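Local atomic coordinates of Mgp-operon protein 3 (Mycoplasma pneumoniae, PDB entry 6RJ1), a protein that probably acts as a membrane-bound, extracellular adhesin that helps this human pathogen attach to host cells through surface sugars. Residues Ala537-Gly542 against Ala656-Ser661; Val669-Gly674 against Arg689-Leu694; Lys886-Ile891 against Asp954-Thr959. All coordinates share one frame; numbering follows the deposited sequence.

Contact 1 (Ala537-Gly542 against Ala656-Ser661); sequences AYLIAG and ASPLNS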
loop_
_atom_site.group_PDB
_atom_site.type_symbol
_atom_site.label_atom_id
_atom_site.label_comp_id
_atom_site.label_asym_id
_atom_site.label_seq_id
_atom_site.Cartn_x
_atom_site.Cartn_y
_atom_site.Cartn_z
ATOM N N ALA A 537 7.975 -4.215 -1.716
ATOM C CA ALA A 537 6.638 -4.182 -1.147
ATOM C C ALA A 537 5.741 -3.077 -1.655
ATOM O O ALA A 537 6.207 -2.003 -2.051
ATOM C CB ALA A 537 6.728 -4.125 0.369
ATOM N N TYR A 538 4.428 -3.364 -1.625
ATOM C CA TYR A 538 3.374 -2.453 -2.043
ATOM C C TYR A 538 2.151 -2.568 -1.141
ATOM O O TYR A 538 1.884 -3.638 -0.590
ATOM C CB TYR A 538 2.989 -2.719 -3.519
ATOM C CG TYR A 538 4.110 -2.428 -4.497
ATOM C CD1 TYR A 538 4.347 -1.134 -4.952
ATOM C CD2 TYR A 538 4.976 -3.438 -4.921
ATOM C CE1 TYR A 538 5.410 -0.852 -5.807
ATOM C CE2 TYR A 538 6.044 -3.167 -5.771
ATOM C CZ TYR A 538 6.250 -1.876 -6.223
ATOM O OH TYR A 538 7.305 -1.621 -7.066
ATOM N N LEU A 539 1.408 -1.445 -0.992
ATOM C CA LEU A 539 0.117 -1.336 -0.275
ATOM C C LEU A 539 -0.943 -1.172 -1.380
ATOM O O LEU A 539 -1.224 -0.065 -1.840
ATOM C CB LEU A 539 0.125 -0.174 0.726
ATOM C CG LEU A 539 1.122 -0.330 1.875
ATOM C CD1 LEU A 539 2.034 0.863 1.969
ATOM C CD2 LEU A 539 0.415 -0.612 3.190
ATOM N N ILE A 540 -1.416 -2.321 -1.883
ATOM C CA ILE A 540 -2.296 -2.499 -3.044
ATOM C C ILE A 540 -3.671 -1.868 -2.863
ATOM O O ILE A 540 -4.468 -2.364 -2.071
ATOM C CB ILE A 540 -2.383 -4.020 -3.433
ATOM C CG1 ILE A 540 -0.977 -4.679 -3.542
ATOM C CG2 ILE A 540 -3.239 -4.276 -4.688
ATOM C CD1 ILE A 540 -0.095 -4.302 -4.754
ATOM N N ALA A 541 -3.972 -0.827 -3.662
ATOM C CA ALA A 541 -5.277 -0.158 -3.664
ATOM C C ALA A 541 -6.338 -1.022 -4.372
ATOM O O ALA A 541 -7.534 -0.866 -4.116
ATOM C CB ALA A 541 -5.171 1.194 -4.341
ATOM N N GLY A 542 -5.886 -1.920 -5.241
ATOM C CA GLY A 542 -6.750 -2.833 -5.964
ATOM C C GLY A 542 -6.304 -3.169 -7.366
ATOM O O GLY A 542 -5.297 -2.654 -7.858
ATOM N N ALA A 656 5.597 -0.294 7.034
ATOM C CA ALA A 656 4.194 -0.616 6.804
ATOM C C ALA A 656 3.374 0.618 6.342
ATOM O O ALA A 656 2.185 0.729 6.662
ATOM C CB ALA A 656 3.604 -1.218 8.073
ATOM N N SER A 657 4.005 1.516 5.549
ATOM C CA SER A 657 3.423 2.775 5.068
ATOM C C SER A 657 4.128 3.312 3.789
ATOM O O SER A 657 5.208 2.813 3.451
ATOM C CB SER A 657 3.517 3.821 6.178
ATOM O OG SER A 657 4.786 4.460 6.179
ATOM N N PRO A 658 3.600 4.374 3.107
ATOM C CA PRO A 658 4.286 4.890 1.912
ATOM C C PRO A 658 5.527 5.759 2.192
ATOM O O PRO A 658 6.089 6.337 1.249
ATOM C CB PRO A 658 3.180 5.674 1.178
ATOM C CG PRO A 658 1.920 5.400 1.914
ATOM C CD PRO A 658 2.330 5.099 3.307
ATOM N N LEU A 659 5.974 5.838 3.470
ATOM C CA LEU A 659 7.157 6.619 3.854
ATOM C C LEU A 659 8.441 5.818 3.963
ATOM O O LEU A 659 8.446 4.735 4.558
ATOM C CB LEU A 659 6.937 7.398 5.154
ATOM C CG LEU A 659 5.858 8.495 5.159
ATOM C CD1 LEU A 659 6.028 9.378 6.353
ATOM C CD2 LEU A 659 5.865 9.330 3.885
ATOM N N ASN A 660 9.543 6.383 3.432
ATOM C CA ASN A 660 10.889 5.800 3.517
ATOM C C ASN A 660 11.525 6.177 4.848
ATOM O O ASN A 660 12.098 5.319 5.512
ATOM C CB ASN A 660 11.785 6.268 2.357
ATOM C CG ASN A 660 11.782 5.352 1.165
ATOM O OD1 ASN A 660 10.836 4.588 0.929
ATOM N ND2 ASN A 660 12.847 5.406 0.383
ATOM N N SER A 661 11.410 7.462 5.239
ATOM C CA SER A 661 11.965 7.985 6.486
ATOM C C SER A 661 10.877 8.351 7.490
ATOM O O SER A 661 9.852 8.940 7.123
ATOM C CB SER A 661 12.857 9.193 6.219
ATOM O OG SER A 661 13.397 9.722 7.420
#
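Leu539 puts its forked end against the backbone of Ala656 and Ser657, and this one side chain provides most of the buried surface. CD1 rests on the Ser657 main chain, 3.7 Å from Ser657 C, while the other branch reaches back along the loop, with Leu539 CD2 4.1 Å from Ala656 O. Beyond them the Pro658 ring gives a looser apolar neighbour, its CD 4.5 Å from Leu539 CD1. The CB of Leu539 points toward the loop, and with CG anti to the carbonyl carbon (chi1 -64°) the fork ends on the Ser657 main chain.

The loop offers peptide rather than side chain because the CB atoms of Ala656 and Ser657 point away from Leu539. Ser657 OG has its stronger partner in Tyr662 OH and also accepts from Leu659 N at 3.3 Å, an ST turn.

The contact is buried packing close to the middle of the chain. Strand 538-546 pairs antiparallel with strand 549-563, where Leu539 also touches Ala557; a classic beta bulge at Ala541 and Gly542 faces Ala553. The loop 656-661 connects strand 650-654, another antiparallel partner of 549-563, with helix 666-673.

Contact 2 (Val669-Gly674 against Arg689-Leu694); sequences VFDALG and RTDQLL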
loop_
_atom_site.group_PDB
_atom_site.type_symbol
_atom_site.label_atom_id
_atom_site.label_comp_id
_atom_site.label_asym_id
_atom_site.label_seq_id
_atom_site.Cartn_x
_atom_site.Cartn_y
_atom_site.Cartn_z
ATOM N N VAL A 669 7.817 15.926 7.439
ATOM C CA VAL A 669 6.462 16.484 7.553
ATOM C C VAL A 669 6.114 17.179 6.222
ATOM O O VAL A 669 5.048 16.941 5.663
ATOM C CB VAL A 669 6.336 17.444 8.770
ATOM C CG1 VAL A 669 5.014 18.199 8.763
ATOM C CG2 VAL A 669 6.510 16.695 10.080
ATOM N N PHE A 670 7.037 18.002 5.705
ATOM C CA PHE A 670 6.886 18.726 4.445
ATOM C C PHE A 670 6.735 17.791 3.243
ATOM O O PHE A 670 5.927 18.046 2.356
ATOM C CB PHE A 670 8.054 19.713 4.264
ATOM C CG PHE A 670 7.782 21.087 4.835
ATOM C CD1 PHE A 670 7.602 21.270 6.199
ATOM C CD2 PHE A 670 7.684 22.195 4.003
ATOM C CE1 PHE A 670 7.320 22.536 6.722
ATOM C CE2 PHE A 670 7.403 23.460 4.527
ATOM C CZ PHE A 670 7.224 23.623 5.885
ATOM N N ASP A 671 7.474 16.688 3.253
ATOM C CA ASP A 671 7.464 15.670 2.206
ATOM C C ASP A 671 6.191 14.843 2.213
ATOM O O ASP A 671 5.737 14.418 1.155
ATOM C CB ASP A 671 8.677 14.749 2.366
ATOM C CG ASP A 671 10.026 15.339 1.976
ATOM O OD1 ASP A 671 10.138 16.583 1.885
ATOM O OD2 ASP A 671 10.964 14.560 1.760
ATOM N N ALA A 672 5.637 14.572 3.396
ATOM C CA ALA A 672 4.437 13.756 3.514
ATOM C C ALA A 672 3.175 14.553 3.267
ATOM O O ALA A 672 2.190 14.001 2.788
ATOM C CB ALA A 672 4.386 13.112 4.883
ATOM N N LEU A 673 3.196 15.852 3.594
ATOM C CA LEU A 673 2.044 16.732 3.468
ATOM C C LEU A 673 2.046 17.580 2.185
ATOM O O LEU A 673 1.076 18.298 1.927
ATOM C CB LEU A 673 1.945 17.596 4.732
ATOM C CG LEU A 673 1.198 17.014 5.943
ATOM C CD1 LEU A 673 1.927 15.826 6.561
ATOM C CD2 LEU A 673 1.013 18.066 7.009
ATOM N N GLY A 674 3.100 17.445 1.378
ATOM C CA GLY A 674 3.264 18.147 0.107
ATOM C C GLY A 674 3.341 19.648 0.256
ATOM O O GLY A 674 2.628 20.376 -0.440
ATOM N N ARG A 689 10.564 11.725 -4.574
ATOM C CA ARG A 689 10.704 10.614 -5.490
ATOM C C ARG A 689 10.763 9.280 -4.731
ATOM O O ARG A 689 11.020 8.243 -5.341
ATOM C CB ARG A 689 11.933 10.833 -6.385
ATOM C CG ARG A 689 11.684 11.622 -7.676
ATOM C CD ARG A 689 11.417 13.112 -7.485
ATOM N NE ARG A 689 12.500 13.789 -6.768
ATOM C CZ ARG A 689 13.544 14.367 -7.353
ATOM N NH1 ARG A 689 14.482 14.951 -6.620
ATOM N NH2 ARG A 689 13.658 14.364 -8.674
ATOM N N THR A 690 10.497 9.305 -3.397
ATOM C CA THR A 690 10.527 8.118 -2.527
ATOM C C THR A 690 9.385 8.060 -1.510
ATOM O O THR A 690 9.075 6.980 -1.006
ATOM C CB THR A 690 11.888 7.971 -1.802
ATOM O OG1 THR A 690 12.236 9.184 -1.124
ATOM C CG2 THR A 690 13.009 7.496 -2.718
ATOM N N ASP A 691 8.781 9.206 -1.182
ATOM C CA ASP A 691 7.713 9.263 -0.186
ATOM C C ASP A 691 6.348 9.555 -0.788
ATOM O O ASP A 691 6.243 10.385 -1.690
ATOM C CB ASP A 691 8.065 10.261 0.929
ATOM C CG ASP A 691 9.306 9.856 1.716
ATOM O OD1 ASP A 691 9.172 9.052 2.663
ATOM O OD2 ASP A 691 10.413 10.333 1.376
ATOM N N GLN A 692 5.299 8.851 -0.286
ATOM C CA GLN A 692 3.885 8.967 -0.687
ATOM C C GLN A 692 3.731 8.733 -2.196
ATOM O O GLN A 692 3.034 9.481 -2.891
ATOM C CB GLN A 692 3.270 10.316 -0.244
ATOM C CG GLN A 692 3.548 10.719 1.196
ATOM C CD GLN A 692 2.526 10.244 2.190
ATOM O OE1 GLN A 692 2.114 9.089 2.211
ATOM N NE2 GLN A 692 2.106 11.136 3.067
ATOM N N LEU A 693 4.396 7.683 -2.695
ATOM C CA LEU A 693 4.408 7.341 -4.109
ATOM C C LEU A 693 3.345 6.336 -4.530
ATOM O O LEU A 693 3.377 5.171 -4.110
ATOM C CB LEU A 693 5.805 6.851 -4.521
ATOM C CG LEU A 693 6.620 7.729 -5.470
ATOM C CD1 LEU A 693 6.833 9.142 -4.918
ATOM C CD2 LEU A 693 7.952 7.078 -5.755
ATOM N N LEU A 694 2.411 6.787 -5.390
ATOM C CA LEU A 694 1.406 5.913 -5.959
ATOM C C LEU A 694 1.973 5.328 -7.250
ATOM O O LEU A 694 2.503 6.046 -8.087
ATOM C CB LEU A 694 0.062 6.616 -6.210
ATOM C CG LEU A 694 -1.102 5.660 -6.586
ATOM C CD1 LEU A 694 -1.821 5.125 -5.343
ATOM C CD2 LEU A 694 -2.070 6.320 -7.534
HETATM O O HOH W 1 11.128 12.510 0.062
#
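Gln692 reaches over to helix 666-673 and gives its amide NE2 to Ala672 O, a hydrogen bond of 2.9 Å. The bond is bent, with an N-H...O angle of 151°, and the donor approaches well to the side of the carbonyl, at a C=O...N angle of 116°. With CG of Gln692 anti to its carbonyl carbon (chi1 -47°), CG lies 3.9 Å from Ala672 CA; the bend at chi2 then turns the amide to Ala672 O, with NE2 3.5 Å from Ala672 CB. The other end of the amide is held too, since Gln692 OE1 accepts from Asn777 N; with both ends bonded, the flip of the amide is settled.

One residue back on each segment, Asp671 and Asp691 turn their carboxylates toward one another, their OD2 atoms 4.3 Å apart. A water sits between them and donates to both, at 2.7 Å to Asp671 OD2 and 2.6 Å to Asp691 OD2.

Further out, Ser580 OG bonds to Asp671 OD2, and Asp691 OD1 is held by Asn660. A backbone bond from Gln692 to Leu733 helps fix where its side chain starts.

Chemically, the junction pairs a neutral amide with a helix carbonyl, while two buried acids share a water. That water probably eases their mutual repulsion, and the closeness of the pair might raise the pKa of one of them.

Contact 3 (Lys886-Ile891 against Asp954-Thr959); sequences KGYAVI and DIYKNT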
loop_
_atom_site.group_PDB
_atom_site.type_symbol
_atom_site.label_atom_id
_atom_site.label_comp_id
_atom_site.label_asym_id
_atom_site.label_seq_id
_atom_site.Cartn_x
_atom_site.Cartn_y
_atom_site.Cartn_z
ATOM N N LYS A 886 -22.435 1.356 13.398
ATOM C CA LYS A 886 -23.746 1.200 12.800
ATOM C C LYS A 886 -23.901 2.234 11.704
ATOM O O LYS A 886 -23.559 3.406 11.894
ATOM C CB LYS A 886 -24.824 1.423 13.875
ATOM C CG LYS A 886 -26.075 0.600 13.669
ATOM C CD LYS A 886 -26.593 0.067 14.996
ATOM C CE LYS A 886 -26.388 -1.424 15.138
ATOM N NZ LYS A 886 -24.951 -1.816 15.104
ATOM N N GLY A 887 -24.424 1.799 10.571
ATOM C CA GLY A 887 -24.650 2.692 9.447
ATOM C C GLY A 887 -23.861 2.364 8.207
ATOM O O GLY A 887 -23.142 1.364 8.149
ATOM N N TYR A 888 -24.001 3.233 7.214
ATOM C CA TYR A 888 -23.371 3.124 5.908
ATOM C C TYR A 888 -23.366 4.493 5.223
ATOM O O TYR A 888 -24.127 5.379 5.604
ATOM C CB TYR A 888 -24.129 2.092 5.029
ATOM C CG TYR A 888 -25.618 2.357 4.902
ATOM C CD1 TYR A 888 -26.522 1.813 5.810
ATOM C CD2 TYR A 888 -26.121 3.145 3.871
ATOM C CE1 TYR A 888 -27.891 2.063 5.706
ATOM C CE2 TYR A 888 -27.486 3.407 3.760
ATOM C CZ TYR A 888 -28.373 2.857 4.674
ATOM O OH TYR A 888 -29.726 3.130 4.561
ATOM N N ALA A 889 -22.544 4.640 4.185
ATOM C CA ALA A 889 -22.446 5.846 3.369
ATOM C C ALA A 889 -22.054 5.428 1.953
ATOM O O ALA A 889 -21.383 4.408 1.775
ATOM C CB ALA A 889 -21.411 6.795 3.956
ATOM N N VAL A 890 -22.511 6.173 0.944
ATOM C CA VAL A 890 -22.209 5.863 -0.455
ATOM C C VAL A 890 -21.665 7.102 -1.193
ATOM O O VAL A 890 -22.270 8.182 -1.142
ATOM C CB VAL A 890 -23.399 5.193 -1.209
ATOM C CG1 VAL A 890 -22.963 4.625 -2.557
ATOM C CG2 VAL A 890 -24.053 4.100 -0.370
ATOM N N ILE A 891 -20.525 6.928 -1.881
ATOM C CA ILE A 891 -19.892 7.968 -2.694
ATOM C C ILE A 891 -20.068 7.639 -4.184
ATOM O O ILE A 891 -19.919 6.490 -4.585
ATOM C CB ILE A 891 -18.407 8.193 -2.289
ATOM C CG1 ILE A 891 -18.319 9.033 -0.992
ATOM C CG2 ILE A 891 -17.578 8.823 -3.431
ATOM C CD1 ILE A 891 -16.939 9.105 -0.312
ATOM N N ASP A 954 -35.269 0.298 1.457
ATOM C CA ASP A 954 -35.426 1.722 1.168
ATOM C C ASP A 954 -35.235 1.951 -0.336
ATOM O O ASP A 954 -34.285 1.427 -0.918
ATOM C CB ASP A 954 -34.387 2.552 1.958
ATOM C CG ASP A 954 -34.798 3.058 3.336
ATOM O OD1 ASP A 954 -35.939 2.760 3.773
ATOM O OD2 ASP A 954 -33.985 3.763 3.974
ATOM N N ILE A 955 -36.140 2.721 -0.960
ATOM C CA ILE A 955 -36.064 3.054 -2.386
ATOM C C ILE A 955 -35.551 4.486 -2.540
ATOM O O ILE A 955 -36.053 5.403 -1.886
ATOM C CB ILE A 955 -37.419 2.830 -3.130
ATOM C CG1 ILE A 955 -38.036 1.419 -2.849
ATOM C CG2 ILE A 955 -37.306 3.117 -4.639
ATOM C CD1 ILE A 955 -37.223 0.125 -3.317
ATOM N N TYR A 956 -34.564 4.668 -3.425
ATOM C CA TYR A 956 -33.962 5.960 -3.730
ATOM C C TYR A 956 -34.061 6.267 -5.230
ATOM O O TYR A 956 -33.932 5.359 -6.053
ATOM C CB TYR A 956 -32.495 5.973 -3.278
ATOM C CG TYR A 956 -32.297 6.029 -1.776
ATOM C CD1 TYR A 956 -32.405 4.882 -0.995
ATOM C CD2 TYR A 956 -31.929 7.214 -1.144
ATOM C CE1 TYR A 956 -32.189 4.919 0.384
ATOM C CE2 TYR A 956 -31.714 7.265 0.235
ATOM C CZ TYR A 956 -31.837 6.112 0.995
ATOM O OH TYR A 956 -31.608 6.137 2.355
ATOM N N LYS A 957 -34.299 7.543 -5.581
ATOM C CA LYS A 957 -34.372 7.978 -6.971
ATOM C C LYS A 957 -33.008 8.508 -7.411
ATOM O O LYS A 957 -32.482 9.442 -6.809
ATOM C CB LYS A 957 -35.469 9.025 -7.165
ATOM C CG LYS A 957 -36.005 9.073 -8.591
ATOM C CD LYS A 957 -35.693 10.399 -9.271
ATOM C CE LYS A 957 -36.389 10.542 -10.604
ATOM N NZ LYS A 957 -35.748 9.721 -11.667
ATOM N N ASN A 958 -32.434 7.865 -8.442
ATOM C CA ASN A 958 -31.136 8.132 -9.066
ATOM C C ASN A 958 -31.239 9.244 -10.112
ATOM O O ASN A 958 -31.835 9.060 -11.177
ATOM C CB ASN A 958 -30.580 6.841 -9.705
ATOM C CG ASN A 958 -29.121 6.874 -10.123
ATOM O OD1 ASN A 958 -28.546 7.914 -10.479
ATOM N ND2 ASN A 958 -28.491 5.708 -10.107
ATOM N N THR A 959 -30.628 10.385 -9.807
ATOM C CA THR A 959 -30.613 11.563 -10.662
ATOM C C THR A 959 -29.155 11.837 -11.066
ATOM O O THR A 959 -28.480 12.692 -10.480
ATOM C CB THR A 959 -31.398 12.712 -9.988
ATOM O OG1 THR A 959 -32.716 12.239 -9.663
ATOM C CG2 THR A 959 -31.503 13.954 -10.872
#
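Tyr888 and Tyr956 reach toward each other from facing strands and meet at their hydroxyls, with Tyr888 OH 4.2 Å from Tyr956 OH. That is too long for a direct hydrogen bond, and the rings do not stack. Their planes are turned about 80° against each other, and the phenol axes, from CG to OH, also run nearly at right angles, at about 104°. Each ring therefore presents its polar end to the other, and the ring bodies stay apart.

Asp954 completes the group. Two residues before Tyr956, it points its side chain to the same side of the strand, and its OD2 stands 4.3 Å from Tyr888 OH and 3.7 Å from Tyr956 OH. Three oxygens thus gather where the segments come closest, although the backbones remain far apart: the nearest CA atoms, those of Tyr888 and Asp954, are 13.0 Å from each other. The long tyrosine at 888 spans much of this gap, its CB pointing toward the other strand and its CG between the backbone N and the carbonyl carbon (chi1 54°). The stronger polar ties of Asp954 are elsewhere, in salt bridges from OD1 to Lys965 and Lys974.

The contact joins two antiparallel sheets, one containing strand 888-896 and the other strand 952-959. Ile922 and Val942 each touch both tyrosines, so residues of strands 922-924 and 939-945 pack around the rings. Phe963 on strand 962-965 lies against Tyr956, and helix 967-974 brings Lys974 to the acid.

Overall arrangement
Contacts 1 and 2 are neighbours, with centres 12 Å apart, and the loop 656-661 ties them directly to each other. Asp691 OD1 probably accepts a hydrogen bond from Asn660 N at 2.8 Å, and Gln692 N probably donates to Pro658 O at 3.0 Å; Thr690 packs against Asn660 alongside. Both contacts reach the same mixed sheet, through strands 538-546 and 693-699, and all four segments belong to the MgpC adhesin part of the chain. Contact 3 comes later in the chain and stands apart, its centre about 32 Å from that of contact 1 and 35 Å from that of contact 2. Nearest atoms remain about 14 and 16 Å away, respectively, and its strands, 888-896 and 952-959, belong to two other sheets.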